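Local coordinates for protein transcriptional repressor (Vibrio fischeri, PDB 3KV1) that probably represses transcription by binding DNA in response to a sugar-like effector, which a putative sugar-binding domain is thought to recognise, at residues Gly62-Ala68 / Ile97-Ile103; Pro121-Pro127 / Gly208-Gly212; Ala179-Ile185 / Ala202-Met206. All coordinates share one frame. Numbering follows the deposited sequence.

Interaction 1: residues Gly62-Ala68 / Ile97-Ile103; sequences GQGQNVA and IINADHI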
loop_
_atom_site.group_PDB
_atom_site.type_symbol
_atom_site.label_atom_id
_atom_site.label_comp_id
_atom_site.label_asym_id
_atom_site.label_seq_id
_atom_site.Cartn_x
_atom_site.Cartn_y
_atom_site.Cartn_z
ATOM N N GLY A 62 -0.833 8.099 11.288
ATOM C CA GLY A 62 -0.131 9.115 10.500
ATOM C C GLY A 62 1.309 8.713 10.227
ATOM O O GLY A 62 1.691 7.563 10.395
ATOM N N GLN A 63 2.129 9.657 9.772
ATOM C CA GLN A 63 3.438 9.258 9.276
ATOM C C GLN A 63 4.526 9.812 10.177
ATOM O O GLN A 63 4.251 10.570 11.109
ATOM C CB GLN A 63 3.659 9.759 7.849
ATOM C CG GLN A 63 3.584 11.257 7.675
ATOM C CD GLN A 63 3.933 11.696 6.252
ATOM O OE1 GLN A 63 3.826 10.932 5.283
ATOM N NE2 GLN A 63 4.315 12.965 6.119
ATOM N N GLY A 64 5.763 9.458 9.874
ATOM C CA GLY A 64 6.886 10.135 10.530
ATOM C C GLY A 64 7.507 9.445 11.738
ATOM O O GLY A 64 7.048 8.388 12.192
ATOM N N GLN A 65 8.581 10.060 12.258
ATOM C CA GLN A 65 9.396 9.404 13.280
ATOM C C GLN A 65 8.737 9.191 14.642
ATOM O O GLN A 65 9.021 8.185 15.305
ATOM C CB GLN A 65 10.711 10.162 13.447
ATOM C CG GLN A 65 11.539 10.145 12.188
ATOM C CD GLN A 65 12.807 10.966 12.346
ATOM O OE1 GLN A 65 13.887 10.419 12.584
ATOM N NE2 GLN A 65 12.673 12.287 12.244
ATOM N N ASN A 66 7.888 10.121 15.087
ATOM C CA ASN A 66 7.244 9.937 16.400
ATOM C C ASN A 66 6.360 8.688 16.347
ATOM O O ASN A 66 6.423 7.814 17.213
ATOM C CB ASN A 66 6.397 11.155 16.775
ATOM C CG ASN A 66 7.233 12.423 16.980
ATOM O OD1 ASN A 66 8.239 12.390 17.670
ATOM N ND2 ASN A 66 6.802 13.546 16.391
ATOM N N VAL A 67 5.551 8.589 15.291
ATOM C CA VAL A 67 4.636 7.448 15.143
ATOM C C VAL A 67 5.405 6.137 14.919
ATOM O O VAL A 67 5.087 5.092 15.514
ATOM C CB VAL A 67 3.613 7.719 14.000
ATOM C CG1 VAL A 67 2.631 6.531 13.822
ATOM C CG2 VAL A 67 2.851 9.022 14.292
ATOM N N ALA A 68 6.453 6.200 14.103
ATOM C CA ALA A 68 7.220 4.992 13.773
ATOM C C ALA A 68 7.825 4.386 15.041
ATOM O O ALA A 68 7.890 3.155 15.178
ATOM C CB ALA A 68 8.322 5.308 12.765
ATOM N N ILE A 97 11.364 10.192 5.066
ATOM C CA ILE A 97 10.041 10.082 5.688
ATOM C C ILE A 97 9.566 8.636 5.840
ATOM O O ILE A 97 9.518 7.879 4.859
ATOM C CB ILE A 97 8.974 10.866 4.892
ATOM C CG1 ILE A 97 8.828 12.283 5.449
ATOM C CG2 ILE A 97 7.623 10.166 4.974
ATOM C CD1 ILE A 97 7.725 12.416 6.501
ATOM N N ILE A 98 9.211 8.248 7.064
ATOM C CA ILE A 98 8.671 6.900 7.285
ATOM C C ILE A 98 7.156 6.896 6.979
ATOM O O ILE A 98 6.375 7.598 7.614
ATOM C CB ILE A 98 8.959 6.370 8.675
ATOM C CG1 ILE A 98 10.465 6.460 8.973
ATOM C CG2 ILE A 98 8.516 4.914 8.811
ATOM C CD1 ILE A 98 10.922 5.556 10.108
ATOM N N ASN A 99 6.783 6.165 5.997
ATOM C CA ASN A 99 5.470 6.075 5.468
ATOM C C ASN A 99 4.402 5.562 6.457
ATOM O O ASN A 99 4.659 4.617 7.091
ATOM C CB ASN A 99 5.726 4.973 4.494
ATOM C CG ASN A 99 4.997 5.075 3.367
ATOM O OD1 ASN A 99 5.529 5.044 2.283
ATOM N ND2 ASN A 99 3.739 5.150 3.538
ATOM N N ALA A 100 3.195 6.120 6.496
ATOM C CA ALA A 100 2.177 5.571 7.370
ATOM C C ALA A 100 1.883 4.104 7.040
ATOM O O ALA A 100 1.612 3.315 7.928
ATOM C CB ALA A 100 0.901 6.392 7.264
ATOM N N ASP A 101 1.903 3.761 5.755
ATOM C CA ASP A 101 1.640 2.399 5.331
ATOM C C ASP A 101 2.657 1.428 5.956
ATOM O O ASP A 101 2.284 0.365 6.486
ATOM C CB ASP A 101 1.694 2.360 3.798
ATOM C CG ASP A 101 1.562 1.002 3.253
ATOM O OD1 ASP A 101 0.681 0.284 3.783
ATOM O OD2 ASP A 101 2.322 0.674 2.298
ATOM N N HIS A 102 3.946 1.750 5.859
ATOM C CA HIS A 102 4.973 0.903 6.478
ATOM C C HIS A 102 4.756 0.771 7.984
ATOM O O HIS A 102 4.829 -0.323 8.528
ATOM C CB HIS A 102 6.375 1.469 6.230
ATOM C CG HIS A 102 6.878 1.252 4.841
ATOM N ND1 HIS A 102 7.458 0.067 4.436
ATOM C CD2 HIS A 102 6.897 2.072 3.762
ATOM C CE1 HIS A 102 7.805 0.165 3.164
ATOM N NE2 HIS A 102 7.477 1.371 2.732
ATOM N N ILE A 103 4.437 1.884 8.637
ATOM C CA ILE A 103 4.153 1.859 10.066
ATOM C C ILE A 103 2.960 0.947 10.376
ATOM O O ILE A 103 3.031 0.145 11.305
ATOM C CB ILE A 103 3.913 3.263 10.618
ATOM C CG1 ILE A 103 5.191 4.122 10.383
ATOM C CG2 ILE A 103 3.573 3.188 12.098
ATOM C CD1 ILE A 103 4.948 5.665 10.665
HETATM O O HOH W 1 2.837 8.433 4.689
#

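Interaction 2: residues Pro121-Pro127 / Gly208-Gly212; sequences PAYVNDP and GRVIG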
loop_
_atom_site.group_PDB
_atom_site.type_symbol
_atom_site.label_atom_id
_atom_site.label_comp_id
_atom_site.label_asym_id
_atom_site.label_seq_id
_atom_site.Cartn_x
_atom_site.Cartn_y
_atom_site.Cartn_z
ATOM N N PRO A 121 -0.632 8.511 -3.412
ATOM C CA PRO A 121 0.573 9.108 -2.823
ATOM C C PRO A 121 0.216 10.110 -1.706
ATOM O O PRO A 121 -0.879 10.677 -1.698
ATOM C CB PRO A 121 1.211 9.892 -3.982
ATOM C CG PRO A 121 0.253 9.882 -5.098
ATOM C CD PRO A 121 -0.927 8.985 -4.770
ATOM N N ALA A 122 1.167 10.352 -0.821
ATOM C CA ALA A 122 0.974 11.344 0.259
ATOM C C ALA A 122 0.849 12.753 -0.308
ATOM O O ALA A 122 0.049 13.562 0.183
ATOM C CB ALA A 122 2.160 11.300 1.219
ATOM N N TYR A 123 1.633 13.053 -1.343
ATOM C CA TYR A 123 1.770 14.434 -1.848
ATOM C C TYR A 123 1.495 14.546 -3.329
ATOM O O TYR A 123 1.809 13.627 -4.094
ATOM C CB TYR A 123 3.180 14.984 -1.584
ATOM C CG TYR A 123 3.539 14.952 -0.123
ATOM C CD1 TYR A 123 2.798 15.671 0.801
ATOM C CD2 TYR A 123 4.596 14.181 0.336
ATOM C CE1 TYR A 123 3.099 15.639 2.160
ATOM C CE2 TYR A 123 4.919 14.147 1.685
ATOM C CZ TYR A 123 4.163 14.869 2.599
ATOM O OH TYR A 123 4.497 14.843 3.936
ATOM N N VAL A 124 0.919 15.678 -3.737
ATOM C CA VAL A 124 0.752 15.961 -5.156
ATOM C C VAL A 124 1.140 17.431 -5.367
ATOM O O VAL A 124 1.198 18.208 -4.416
ATOM C CB VAL A 124 -0.695 15.702 -5.623
ATOM C CG1 VAL A 124 -1.038 14.246 -5.436
ATOM C CG2 VAL A 124 -1.675 16.552 -4.847
ATOM N N ASN A 125 1.420 17.806 -6.607
ATOM C CA ASN A 125 1.885 19.161 -6.879
ATOM C C ASN A 125 0.773 20.153 -7.236
ATOM O O ASN A 125 1.048 21.309 -7.587
ATOM C CB ASN A 125 2.977 19.155 -7.951
ATOM C CG ASN A 125 2.453 18.754 -9.329
ATOM O OD1 ASN A 125 3.231 18.612 -10.269
ATOM N ND2 ASN A 125 1.139 18.591 -9.455
ATOM N N ASP A 126 -0.479 19.711 -7.119
ATOM C CA ASP A 126 -1.617 20.518 -7.573
ATOM C C ASP A 126 -2.912 20.055 -6.912
ATOM O O ASP A 126 -3.228 18.873 -6.924
ATOM C CB ASP A 126 -1.758 20.404 -9.093
ATOM C CG ASP A 126 -3.163 20.740 -9.583
ATOM O OD1 ASP A 126 -3.698 21.817 -9.226
ATOM O OD2 ASP A 126 -3.724 19.930 -10.349
ATOM N N PRO A 127 -3.672 20.992 -6.336
ATOM C CA PRO A 127 -4.924 20.601 -5.677
ATOM C C PRO A 127 -5.919 19.940 -6.649
ATOM O O PRO A 127 -6.787 19.209 -6.183
ATOM C CB PRO A 127 -5.494 21.936 -5.153
ATOM C CG PRO A 127 -4.791 23.004 -5.976
ATOM C CD PRO A 127 -3.430 22.451 -6.287
ATOM N N GLY A 208 -3.533 21.612 0.148
ATOM C CA GLY A 208 -3.891 21.264 -1.224
ATOM C C GLY A 208 -2.898 20.301 -1.877
ATOM O O GLY A 208 -3.118 19.826 -2.988
ATOM N N ARG A 209 -1.773 20.048 -1.207
ATOM C CA ARG A 209 -0.757 19.160 -1.755
ATOM C C ARG A 209 -0.691 17.816 -1.027
ATOM O O ARG A 209 0.226 17.063 -1.269
ATOM C CB ARG A 209 0.653 19.803 -1.649
ATOM C CG ARG A 209 0.762 21.190 -2.254
ATOM C CD ARG A 209 0.412 21.254 -3.749
ATOM N NE ARG A 209 0.095 22.646 -4.056
ATOM C CZ ARG A 209 0.963 23.553 -4.494
ATOM N NH1 ARG A 209 2.230 23.233 -4.758
ATOM N NH2 ARG A 209 0.551 24.793 -4.669
ATOM N N VAL A 210 -1.641 17.538 -0.127
ATOM C CA VAL A 210 -1.585 16.329 0.704
ATOM C C VAL A 210 -2.853 15.500 0.545
ATOM O O VAL A 210 -3.949 16.046 0.499
ATOM C CB VAL A 210 -1.440 16.648 2.219
ATOM C CG1 VAL A 210 -1.197 15.361 3.018
ATOM C CG2 VAL A 210 -0.312 17.619 2.450
ATOM N N ILE A 211 -2.702 14.173 0.469
ATOM C CA ILE A 211 -3.838 13.295 0.408
ATOM C C ILE A 211 -3.945 12.519 1.705
ATOM O O ILE A 211 -3.058 11.736 2.040
ATOM C CB ILE A 211 -3.696 12.299 -0.754
ATOM C CG1 ILE A 211 -3.813 13.089 -2.072
ATOM C CG2 ILE A 211 -4.813 11.278 -0.672
ATOM C CD1 ILE A 211 -3.553 12.286 -3.277
ATOM N N GLY A 212 -5.009 12.758 2.455
ATOM C CA GLY A 212 -5.167 12.052 3.722
ATOM C C GLY A 212 -6.346 12.636 4.464
ATOM O O GLY A 212 -7.128 13.388 3.864
#

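Interaction 3: residues Ala179-Ile185 / Ala202-Met206; sequences ARLNDGI and ADTLM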
loop_
_atom_site.group_PDB
_atom_site.type_symbol
_atom_site.label_atom_id
_atom_site.label_comp_id
_atom_site.label_asym_id
_atom_site.label_seq_id
_atom_site.Cartn_x
_atom_site.Cartn_y
_atom_site.Cartn_z
ATOM N N ALA A 179 3.538 29.866 3.688
ATOM C CA ALA A 179 2.589 29.146 4.550
ATOM C C ALA A 179 2.783 29.526 6.022
ATOM O O ALA A 179 1.828 29.744 6.775
ATOM C CB ALA A 179 2.755 27.618 4.371
ATOM N N ARG A 180 4.037 29.619 6.433
ATOM C CA ARG A 180 4.341 30.056 7.793
ATOM C C ARG A 180 4.055 31.532 8.017
ATOM O O ARG A 180 3.427 31.914 9.010
ATOM C CB ARG A 180 5.805 29.762 8.132
ATOM C CG ARG A 180 6.187 30.192 9.561
ATOM C CD ARG A 180 7.620 29.801 9.902
ATOM N NE ARG A 180 7.912 29.957 11.329
ATOM C CZ ARG A 180 7.567 29.073 12.269
ATOM N NH1 ARG A 180 6.898 27.974 11.938
ATOM N NH2 ARG A 180 7.878 29.293 13.551
ATOM N N LEU A 181 4.547 32.375 7.113
ATOM C CA LEU A 181 4.515 33.810 7.331
ATOM C C LEU A 181 3.149 34.441 7.038
ATOM O O LEU A 181 2.671 35.268 7.814
ATOM C CB LEU A 181 5.628 34.499 6.524
ATOM C CG LEU A 181 7.008 34.616 7.193
ATOM C CD1 LEU A 181 7.045 35.760 8.208
ATOM C CD2 LEU A 181 7.446 33.315 7.858
ATOM N N ASN A 182 2.538 34.076 5.911
ATOM C CA ASN A 182 1.267 34.673 5.511
ATOM C C ASN A 182 0.109 33.980 6.199
ATOM O O ASN A 182 -0.810 34.618 6.696
ATOM C CB ASN A 182 1.063 34.533 3.993
ATOM C CG ASN A 182 1.965 35.456 3.194
ATOM O OD1 ASN A 182 2.489 36.420 3.726
ATOM N ND2 ASN A 182 2.144 35.156 1.905
ATOM N N ASP A 183 0.153 32.655 6.206
ATOM C CA ASP A 183 -0.971 31.878 6.705
ATOM C C ASP A 183 -0.858 31.427 8.144
ATOM O O ASP A 183 -1.811 30.855 8.699
ATOM C CB ASP A 183 -1.249 30.752 5.744
ATOM C CG ASP A 183 -1.576 31.291 4.336
ATOM O OD1 ASP A 183 -2.293 32.319 4.236
ATOM O OD2 ASP A 183 -1.090 30.727 3.338
ATOM N N GLY A 184 0.313 31.670 8.739
ATOM C CA GLY A 184 0.506 31.465 10.164
ATOM C C GLY A 184 0.591 30.010 10.618
ATOM O O GLY A 184 0.387 29.719 11.799
ATOM N N ILE A 185 0.902 29.101 9.695
ATOM C CA ILE A 185 1.044 27.679 10.058
ATOM C C ILE A 185 2.253 27.500 10.964
ATOM O O ILE A 185 3.368 27.955 10.651
ATOM C CB ILE A 185 1.235 26.816 8.794
ATOM C CG1 ILE A 185 0.044 27.018 7.869
ATOM C CG2 ILE A 185 1.461 25.334 9.177
ATOM C CD1 ILE A 185 -1.311 26.759 8.532
ATOM N N ALA A 202 -5.762 27.018 9.377
ATOM C CA ALA A 202 -5.477 28.077 8.439
ATOM C C ALA A 202 -5.703 27.531 7.052
ATOM O O ALA A 202 -5.184 26.475 6.707
ATOM C CB ALA A 202 -4.054 28.568 8.590
ATOM N N ASP A 203 -6.508 28.233 6.269
ATOM C CA ASP A 203 -6.501 28.011 4.842
ATOM C C ASP A 203 -5.049 28.166 4.420
ATOM O O ASP A 203 -4.502 29.266 4.433
ATOM C CB ASP A 203 -7.400 29.025 4.112
ATOM C CG ASP A 203 -7.163 30.470 4.566
ATOM O OD1 ASP A 203 -6.633 30.680 5.681
ATOM O OD2 ASP A 203 -7.522 31.399 3.806
ATOM N N THR A 204 -4.395 27.061 4.098
ATOM C CA THR A 204 -3.048 27.159 3.559
ATOM C C THR A 204 -2.970 26.363 2.250
ATOM O O THR A 204 -3.668 25.362 2.083
ATOM C CB THR A 204 -2.004 26.634 4.566
ATOM O OG1 THR A 204 -0.729 26.537 3.925
ATOM C CG2 THR A 204 -2.405 25.261 5.117
ATOM N N LEU A 205 -2.123 26.821 1.331
ATOM C CA LEU A 205 -1.874 26.064 0.089
ATOM C C LEU A 205 -1.321 24.678 0.366
ATOM O O LEU A 205 -1.467 23.779 -0.473
ATOM C CB LEU A 205 -0.858 26.814 -0.796
ATOM C CG LEU A 205 -1.243 28.137 -1.443
ATOM C CD1 LEU A 205 -0.104 28.609 -2.355
ATOM C CD2 LEU A 205 -2.541 28.013 -2.230
HETATM N N MSE A 206 -0.677 24.520 1.523
HETATM C CA MSE A 206 0.001 23.267 1.871
HETATM C C MSE A 206 -0.904 22.059 1.773
HETATM O O MSE A 206 -0.525 21.042 1.213
HETATM C CB MSE A 206 0.562 23.324 3.296
HETATM C CG MSE A 206 1.400 24.536 3.575
HETATM SE SE MSE A 206 2.591 24.228 5.110
HETATM C CE MSE A 206 3.552 22.663 4.355
HETATM O O HOH W 2 -4.665 32.273 5.931
#

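Interaction 1: residues Gly62-Ala68 / Ile97-Ile103
The bump that shapes this contact is Ile103, whose CD1 drops into a hollow formed almost wholly by backbone at the start of the other helix. CD1 lies 3.8 Å from each of Gly62 O, Gly64 O and Ala68 N, and 4.0 Å from Ala68 CB; a long branched chain suits a dent with so little side chain in its walls. Beside it, Ile103 CG2 meets Val67 CG1 at 3.9 Å. The small methyl of Ala68 leaves room for Ile98, with CD1 of Ile98 3.7 Å from Ala68 CB. In the putative sugar-binding domain, which has a Rossmann-like fold, the turn after strand 58-61 here meets the end of the long loop leading into helix 100-111; Gly64 and Asn99 are the N-caps. Gly64 N donates to Ile98 O (3.0 Å), fastening the two loops. With phi at 97°, a side chain at Gly64 would jam against the preceding carbonyl, so glycine fits. Ala100 is small enough for its CB to sit 3.4 Å from Gly62 O. Water 1 fills the gap beside it, donating to Gln63 OE1 (2.8 Å) and accepting from Ala100 N (3.0 Å), while Gln63 NE2 turns to Tyr123 OH and a bound glycerol.

Interaction 2: residues Pro121-Pro127 / Gly208-Gly212
Two backbone hydrogen bonds hold these loop segments together: Ile211 N to Ala122 O (2.8 Å) and Val124 N to Arg209 O (2.9 Å). They flank Tyr123-Val210, CA atoms 4.6 Å apart, a non-hydrogen-bonded antiparallel pair forming a single beta bridge between loops outside the main sheet. The same carbonyls take CA-H...O contacts, Val210 CA to Ala122 O at 3.3 Å and Tyr123 CA to Arg209 O at 3.1 Å. A third, Pro127 CA to Gly208 O (3.3 Å), closes the far end, where a CB on Gly208 would crowd Pro127. Among apolar contacts, Ile211 CD1 reaches Val124 CG1 at 3.9 Å, and Val210 CG2 lies at the Tyr123 ring edge, 4.0 Å from CE1 of Tyr123; branched side chains suit the extended backbone here. The polar group is Arg209: Asn125 O lies over one guanidinium face, NH1 hydrogen-bonds to Phe170 O and NH2 forms a salt bridge with Glu175. His136 of the second subunit hydrogen-bonds to Tyr123 O. Segment 121-127 joins strand 114-116 to helix 127-134, N-capped by Asp126 through Ser128 N; 208-212 lies between strand 193-196 and helix 215-219, and helix 164-167 touches Tyr123, Arg209 and Val210.

Interaction 3: residues Ala179-Ile185 / Ala202-Met206
Ala202, though poorly ordered, puts its methyl against two parts of the opposing turn: its CB is 3.2 Å from Asp183 O and 3.3 Å from Ile185 CD1, a tight fit in which there is little room for a larger group. At Asp203 the contact turns polar. Water 2 lies between Asp183 OD1 (2.9 Å) and Asp203 OD1 (2.5 Å, in a poorly ordered residue); a water between the two carboxylates, which would otherwise repel, lets them lie close. Thr204 then faces the turn, with its CG2 3.9 Å from Ile185 CD1 and its OG1 3.7 Å from Ala179 CB. The opposing segment leads from helix 173-181 toward the strand that follows; Gly184 leaves helical geometry with phi of 73°, easiest for a residue without a side chain, and Ile185 N reaches back to Ala179 O (3.1 Å). The loop has a motif of its own, an ST turn: Thr204 OG1 accepts from Met206 N at 3.1 Å, which gives the hydroxyl oxygen a partner beside apolar groups. The side chain of Leu205 touches Glu175 and Phe171. Met206, modelled as selenomethionine, re-enters the packing, its CG 3.5 Å from Ala179 CB and its SE 4.4 Å from Ile185 CG2; the long flexible chain lies among Phe171, Phe176, Phe194 and Met159, while the small Ala179 lets the loop come close to the helix.

How the interactions relate
Interaction 1 is the most buried of the three, close to the middle of the chain, and joins the starts of two helices; interactions 2 and 3 lie further out and are only partly buried. Interaction 2 is chiefly main-chain pairing, whereas interaction 3 has no direct hydrogen bond across it and relies on apolar packing and one bridging water. Gln63 NE2 and Tyr123 OH, 2.9 Å apart and probably hydrogen-bonded, join interactions 1 and 2 beside a bound glycerol, which may mark a pocket, and both reach the second subunit. Interaction 3 does not; it is nested in the chain loop that interaction 2 closes, and residues 202-206 and 208-212 belong to one connection.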